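Local coordinates for phenol hydroxylase component phN (PDB 3U52), which probably forms the diiron-bearing oxygenase subunit of a bacterial multicomponent phenol hydroxylase, where dioxygen is activated to hydroxylate the aromatic ring, at residues A[329-332]-A[333-337]; A[170-173]-A[174-177]. One frame throughout, in Å; residues are numbered along the deposited sequence.

Both contacts lie at the N-terminal start of a helix: contact 2 leads from a loop into helix 173-184, and contact 1 opens helix 331-342. Both are buried; contact 2 lies nearer the middle of the chain, its centre about 10 Å from the chain's centre against about 17 Å for contact 1. They do not touch; their nearest atoms are about 7 Å apart, yet F339, further along helix 331-342, packs its ring against W170 and Y171. Contact 1 is rich in histidines whose polar ends reach neighbouring helices, whereas contact 2 combines an aromatic xenon site with a proline in the first turn and borders another protein chain.

Contact 1. Residues A[329-332]-A[333-337]; sequences HHLS and HQLWT
The carbonyl oxygen of H330 draws two backbone N-H groups. Q334 N lies 3.0 Å from H330 O, nearly along the C=O axis and with an almost straight N-H (174°), while H333 N makes a weak, bent bond to the same oxygen. L335 N to L331 O and W336 N to S332 O carry the helical pattern onward. Over one face of the H333 imidazole sits the hydroxyl of S332, its OG 3.6 Å from H333 CE1; at the ring edge, in plane, H329 O approaches H333 CD2 at 3.6 Å. With CG anti to its own carbonyl carbon (chi1 -44°), H333 tucks its ring into this corner, and its ND1 bonds Y282 OH. S332 OG is hydrogen-bonded to D281, which lies with Y282 on helix 254-283, while Y373 stacks on the imidazole. Were H333 an alanine, Y282 OH would probably lose this partner and the Y373 ring the imidazole it stacks on. On another side of the turn, Q334 lays its amide beside H330 CB, with OE1 3.9 Å away, and L335 CD1 meets L331 CG. H330, whose ND1 bonds Y373 OH, occupies the N-cap position, and the i-to-i+4 bonds form the first turn of an alpha-helix.

Contact 2. Residues A[170-173]-A[174-177]; sequences WYLS and VPKS. With XE (xenon), chain R.
The W170 indole lies between a xenon atom and its own neighbour in sequence. Xenon is centred over one face, 3.7 Å from W170 CD2, and the CB of Y171 covers the opposite face toward the rim. The Y171 phenol in turn has L172 CG over one face, offset from its centre. W170 holds CG between its backbone N and carbonyl carbon (chi1 68°), a setting that presents one face of the indole to the xenon; NE1 bonds the carbonyl of A345. F339 packs against both rings, edge-to-face with Y171, and Y171 OH bonds N347.

Beyond the rings the chain tightens into a helix. V174 N makes a weak bond to Y171 O, and V174 CG2 presses on the same oxygen at 3.2 Å. P175 has no N-H to offer Y171 O, which faces its CD at 3.6 Å; its CG lies 3.4 Å from L172 O, and the L172 side chain is near. The L172 carbonyl turns to K176 N, a bond of 3.1 Å at 161°.

S173 O is gripped twice by S177: the backbone N, 2.8 Å away, arrives from above the carbonyl plane, while the hydroxyl OG, also 2.8 Å away, comes closer to that plane. The side chain of S177 thus folds back on the helix backbone (chi1 71°), and R268 reaches its OG as well. The K176 chain runs outward, its NZ in a salt bridge with D167 and bonded to the backbone of another protein chain. The arrangement is the first turn of helix 173-184, with proline early in the helix, where its missing N-H costs little, joined to a xenon pocket completed by Y342 and P396.

Contact 1. Residues A[329-332]-A[333-337]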
ATOM      1  N   HIS A 329      20.465   6.607 -35.073  1.00 18.06           N
ATOM      2  CA  HIS A 329      21.897   6.729 -34.746  1.00 20.15           C
ATOM      3  C   HIS A 329      22.314   8.176 -34.345  1.00 21.12           C
ATOM      4  O   HIS A 329      23.457   8.403 -33.950  1.00 19.28           O
ATOM      5  CB  HIS A 329      22.763   6.227 -35.898  1.00 19.87           C
ATOM      6  CG  HIS A 329      22.447   4.825 -36.301  1.00 23.32           C
ATOM      7  ND1 HIS A 329      22.669   3.747 -35.468  1.00 28.78           N
ATOM      8  CD2 HIS A 329      21.898   4.322 -37.429  1.00 25.36           C
ATOM      9  CE1 HIS A 329      22.270   2.636 -36.071  1.00 28.28           C
ATOM     10  NE2 HIS A 329      21.805   2.960 -37.266  1.00 27.56           N
ATOM     11  N   HIS A 330      21.382   9.128 -34.485  1.00 20.70           N
ATOM     12  CA  HIS A 330      21.713  10.582 -34.422  1.00 20.33           C
ATOM     13  C   HIS A 330      20.824  11.353 -33.463  1.00 20.10           C
ATOM     14  O   HIS A 330      21.268  12.287 -32.789  1.00 18.75           O
ATOM     15  CB  HIS A 330      21.540  11.188 -35.820  1.00 19.46           C
ATOM     16  CG  HIS A 330      22.594  10.749 -36.803  1.00 19.25           C
ATOM     17  ND1 HIS A 330      23.897  11.200 -36.747  1.00 20.61           N
ATOM     18  CD2 HIS A 330      22.539   9.891 -37.844  1.00 21.86           C
ATOM     19  CE1 HIS A 330      24.594  10.648 -37.724  1.00 23.67           C
ATOM     20  NE2 HIS A 330      23.791   9.857 -38.408  1.00 22.52           N
ATOM     21  N   LEU A 331      19.561  10.930 -33.389  1.00 21.37           N
ATOM     22  CA  LEU A 331      18.471  11.697 -32.733  1.00 22.69           C
ATOM     23  C   LEU A 331      18.768  12.220 -31.320  1.00 21.40           C
ATOM     24  O   LEU A 331      18.659  13.436 -31.049  1.00 21.94           O
ATOM     25  CB  LEU A 331      17.240  10.831 -32.652  1.00 22.86           C
ATOM     26  CG  LEU A 331      15.932  11.524 -32.863  1.00 28.62           C
ATOM     27  CD1 LEU A 331      15.894  12.216 -34.281  1.00 27.50           C
ATOM     28  CD2 LEU A 331      14.879  10.411 -32.816  1.00 30.09           C
ATOM     29  N   SER A 332      19.146  11.328 -30.427  1.00 20.15           N
ATOM     30  CA  SER A 332      19.347  11.732 -29.026  1.00 20.07           C
ATOM     31  C   SER A 332      20.491  12.726 -28.862  1.00 18.75           C
ATOM     32  O   SER A 332      20.415  13.654 -28.060  1.00 18.76           O
ATOM     33  CB  SER A 332      19.535  10.497 -28.145  1.00 20.55           C
ATOM     34  OG  SER A 332      20.804   9.911 -28.353  1.00 21.83           O
ATOM     35  N   HIS A 333      21.535  12.561 -29.665  1.00 18.60           N
ATOM     36  CA  HIS A 333      22.714  13.432 -29.614  1.00 18.09           C
ATOM     37  C   HIS A 333      22.418  14.852 -30.188  1.00 17.81           C
ATOM     38  O   HIS A 333      22.819  15.858 -29.604  1.00 17.17           O
ATOM     39  CB  HIS A 333      23.859  12.757 -30.389  1.00 17.89           C
ATOM     40  CG  HIS A 333      24.005  11.282 -30.085  1.00 18.14           C
ATOM     41  ND1 HIS A 333      24.310  10.812 -28.820  1.00 16.62           N
ATOM     42  CD2 HIS A 333      23.827  10.190 -30.870  1.00 13.56           C
ATOM     43  CE1 HIS A 333      24.340   9.487 -28.842  1.00 17.38           C
ATOM     44  NE2 HIS A 333      24.060   9.085 -30.072  1.00 19.50           N
ATOM     45  N   GLN A 334      21.716  14.920 -31.324  1.00 17.98           N
ATOM     46  CA  GLN A 334      21.247  16.206 -31.879  1.00 17.87           C
ATOM     47  C   GLN A 334      20.361  16.979 -30.883  1.00 17.90           C
ATOM     48  O   GLN A 334      20.531  18.199 -30.662  1.00 18.47           O
ATOM     49  CB  GLN A 334      20.484  15.962 -33.197  1.00 18.07           C
ATOM     50  CG  GLN A 334      21.371  15.434 -34.320  1.00 20.40           C
ATOM     51  CD  GLN A 334      20.589  14.935 -35.540  1.00 21.64           C
ATOM     52  OE1 GLN A 334      19.471  14.422 -35.434  1.00 22.15           O
ATOM     53  NE2 GLN A 334      21.209  15.074 -36.721  1.00 23.37           N
ATOM     54  N   LEU A 335      19.443  16.289 -30.234  1.00 18.09           N
ATOM     55  CA  LEU A 335      18.553  16.951 -29.310  1.00 19.05           C
ATOM     56  C   LEU A 335      19.266  17.381 -28.019  1.00 18.21           C
ATOM     57  O   LEU A 335      18.992  18.458 -27.496  1.00 16.64           O
ATOM     58  CB  LEU A 335      17.361  16.038 -28.995  1.00 20.33           C
ATOM     59  CG  LEU A 335      16.302  16.195 -30.075  1.00 24.21           C
ATOM     60  CD1 LEU A 335      15.662  14.870 -30.197  1.00 29.91           C
ATOM     61  CD2 LEU A 335      15.331  17.232 -29.537  1.00 25.75           C
ATOM     62  N   TRP A 336      20.205  16.563 -27.513  1.00 17.11           N
ATOM     63  CA  TRP A 336      20.786  16.905 -26.205  1.00 16.75           C
ATOM     64  C   TRP A 336      21.593  18.159 -26.378  1.00 17.48           C
ATOM     65  O   TRP A 336      21.560  19.103 -25.581  1.00 17.01           O
ATOM     66  CB  TRP A 336      21.668  15.787 -25.666  1.00 16.15           C
ATOM     67  CG  TRP A 336      22.296  16.075 -24.307  1.00 14.87           C
ATOM     68  CD1 TRP A 336      23.641  16.286 -24.034  1.00 15.15           C
ATOM     69  CD2 TRP A 336      21.615  16.210 -23.058  1.00 16.96           C
ATOM     70  NE1 TRP A 336      23.820  16.484 -22.680  1.00 16.80           N
ATOM     71  CE2 TRP A 336      22.602  16.414 -22.058  1.00 17.21           C
ATOM     72  CE3 TRP A 336      20.262  16.115 -22.670  1.00 19.01           C
ATOM     73  CZ2 TRP A 336      22.279  16.551 -20.714  1.00 16.59           C
ATOM     74  CZ3 TRP A 336      19.950  16.258 -21.334  1.00 16.79           C
ATOM     75  CH2 TRP A 336      20.955  16.472 -20.374  1.00 15.59           C
ATOM     76  N   THR A 337      22.361  18.160 -27.444  1.00 16.61           N
ATOM     77  CA  THR A 337      23.137  19.357 -27.850  1.00 19.29           C
ATOM     78  C   THR A 337      22.273  20.677 -28.098  1.00 17.42           C
ATOM     79  O   THR A 337      22.662  21.807 -27.682  1.00 15.21           O
ATOM     80  CB  THR A 337      24.142  18.795 -28.925  1.00 20.39           C
ATOM     81  OG1 THR A 337      25.486  18.708 -28.433  1.00 28.12           O
ATOM     82  CG2 THR A 337      23.975  19.204 -30.251  1.00 22.28           C
TER

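Contact 2. Residues A[170-173]-A[174-177]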
ATOM      1  N   TRP A 170       8.640  27.245 -25.045  1.00 21.83           N
ATOM      2  CA  TRP A 170       9.001  26.925 -26.412  1.00 22.51           C
ATOM      3  C   TRP A 170       8.961  25.428 -26.714  1.00 22.01           C
ATOM      4  O   TRP A 170       8.204  25.007 -27.585  1.00 21.65           O
ATOM      5  CB  TRP A 170      10.337  27.630 -26.830  1.00 22.77           C
ATOM      6  CG  TRP A 170      11.566  27.114 -26.109  1.00 25.29           C
ATOM      7  CD1 TRP A 170      12.018  27.481 -24.854  1.00 23.54           C
ATOM      8  CD2 TRP A 170      12.500  26.132 -26.608  1.00 26.54           C
ATOM      9  NE1 TRP A 170      13.159  26.750 -24.524  1.00 23.59           N
ATOM     10  CE2 TRP A 170      13.479  25.918 -25.582  1.00 27.23           C
ATOM     11  CE3 TRP A 170      12.585  25.371 -27.798  1.00 28.54           C
ATOM     12  CZ2 TRP A 170      14.549  24.988 -25.740  1.00 23.86           C
ATOM     13  CZ3 TRP A 170      13.673  24.446 -27.953  1.00 23.06           C
ATOM     14  CH2 TRP A 170      14.639  24.283 -26.943  1.00 22.23           C
ATOM     15  N   TYR A 171       9.712  24.608 -25.978  1.00 20.83           N
ATOM     16  CA  TYR A 171       9.879  23.191 -26.363  1.00 20.41           C
ATOM     17  C   TYR A 171       8.619  22.319 -26.057  1.00 19.74           C
ATOM     18  O   TYR A 171       8.392  21.272 -26.644  1.00 18.92           O
ATOM     19  CB  TYR A 171      11.160  22.637 -25.692  1.00 21.18           C
ATOM     20  CG  TYR A 171      10.982  22.281 -24.214  1.00 22.75           C
ATOM     21  CD1 TYR A 171      10.546  21.003 -23.865  1.00 25.59           C
ATOM     22  CD2 TYR A 171      11.240  23.194 -23.199  1.00 21.61           C
ATOM     23  CE1 TYR A 171      10.349  20.645 -22.571  1.00 26.49           C
ATOM     24  CE2 TYR A 171      11.046  22.847 -21.864  1.00 24.29           C
ATOM     25  CZ  TYR A 171      10.588  21.539 -21.571  1.00 27.02           C
ATOM     26  OH  TYR A 171      10.326  21.053 -20.306  1.00 26.34           O
ATOM     27  N   LEU A 172       7.807  22.770 -25.107  1.00 19.21           N
ATOM     28  CA  LEU A 172       6.519  22.123 -24.794  1.00 17.77           C
ATOM     29  C   LEU A 172       5.429  22.374 -25.838  1.00 18.64           C
ATOM     30  O   LEU A 172       4.398  21.691 -25.822  1.00 16.88           O
ATOM     31  CB  LEU A 172       6.025  22.586 -23.395  1.00 18.35           C
ATOM     32  CG  LEU A 172       7.049  22.202 -22.304  1.00 18.23           C
ATOM     33  CD1 LEU A 172       6.698  22.822 -20.952  1.00 18.85           C
ATOM     34  CD2 LEU A 172       7.076  20.668 -22.195  1.00 15.76           C
ATOM     35  N   SER A 173       5.634  23.316 -26.758  1.00 17.93           N
ATOM     36  CA  SER A 173       4.720  23.376 -27.915  1.00 19.39           C
ATOM     37  C   SER A 173       4.775  22.126 -28.835  1.00 18.68           C
ATOM     38  O   SER A 173       3.834  21.893 -29.594  1.00 18.60           O
ATOM     39  CB  SER A 173       4.909  24.658 -28.738  1.00 19.38           C
ATOM     40  OG  SER A 173       6.015  24.477 -29.671  1.00 22.01           O
ATOM     41  N   VAL A 174       5.876  21.353 -28.785  1.00 18.66           N
ATOM     42  CA  VAL A 174       5.991  20.049 -29.477  1.00 18.24           C
ATOM     43  C   VAL A 174       4.919  19.053 -29.015  1.00 18.44           C
ATOM     44  O   VAL A 174       4.072  18.646 -29.837  1.00 18.61           O
ATOM     45  CB  VAL A 174       7.426  19.476 -29.365  1.00 17.85           C
ATOM     46  CG1 VAL A 174       7.591  18.270 -30.192  1.00 20.24           C
ATOM     47  CG2 VAL A 174       8.478  20.569 -29.743  1.00 17.69           C
ATOM     48  N   PRO A 175       4.928  18.610 -27.724  1.00 18.31           N
ATOM     49  CA  PRO A 175       3.771  17.791 -27.317  1.00 17.73           C
ATOM     50  C   PRO A 175       2.407  18.472 -27.400  1.00 16.83           C
ATOM     51  O   PRO A 175       1.442  17.815 -27.770  1.00 17.63           O
ATOM     52  CB  PRO A 175       4.050  17.482 -25.820  1.00 17.77           C
ATOM     53  CG  PRO A 175       5.140  18.397 -25.417  1.00 18.10           C
ATOM     54  CD  PRO A 175       5.929  18.714 -26.647  1.00 17.59           C
ATOM     55  N   LYS A 176       2.313  19.754 -27.046  1.00 16.48           N
ATOM     56  CA  LYS A 176       1.031  20.463 -27.093  1.00 17.82           C
ATOM     57  C   LYS A 176       0.398  20.493 -28.501  1.00 18.93           C
ATOM     58  O   LYS A 176      -0.782  20.115 -28.665  1.00 19.74           O
ATOM     59  CB  LYS A 176       1.166  21.874 -26.528  1.00 16.88           C
ATOM     60  CG  LYS A 176      -0.206  22.539 -26.243  1.00 19.88           C
ATOM     61  CD  LYS A 176       0.012  23.947 -25.750  1.00 22.10           C
ATOM     62  CE  LYS A 176      -1.184  24.857 -26.048  1.00 24.30           C
ATOM     63  NZ  LYS A 176      -2.360  24.523 -25.221  1.00 28.11           N
ATOM     64  N   SER A 177       1.168  20.913 -29.511  1.00 17.86           N
ATOM     65  CA  SER A 177       0.619  20.962 -30.856  1.00 18.32           C
ATOM     66  C   SER A 177       0.321  19.564 -31.435  1.00 17.16           C
ATOM     67  O   SER A 177      -0.596  19.415 -32.250  1.00 17.79           O
ATOM     68  CB  SER A 177       1.520  21.783 -31.811  1.00 19.20           C
ATOM     69  OG  SER A 177       2.717  21.081 -32.085  1.00 19.57           O
TER
HETATM   70 XE    XE R 523      14.939  28.743 -27.465  1.00 32.36          XE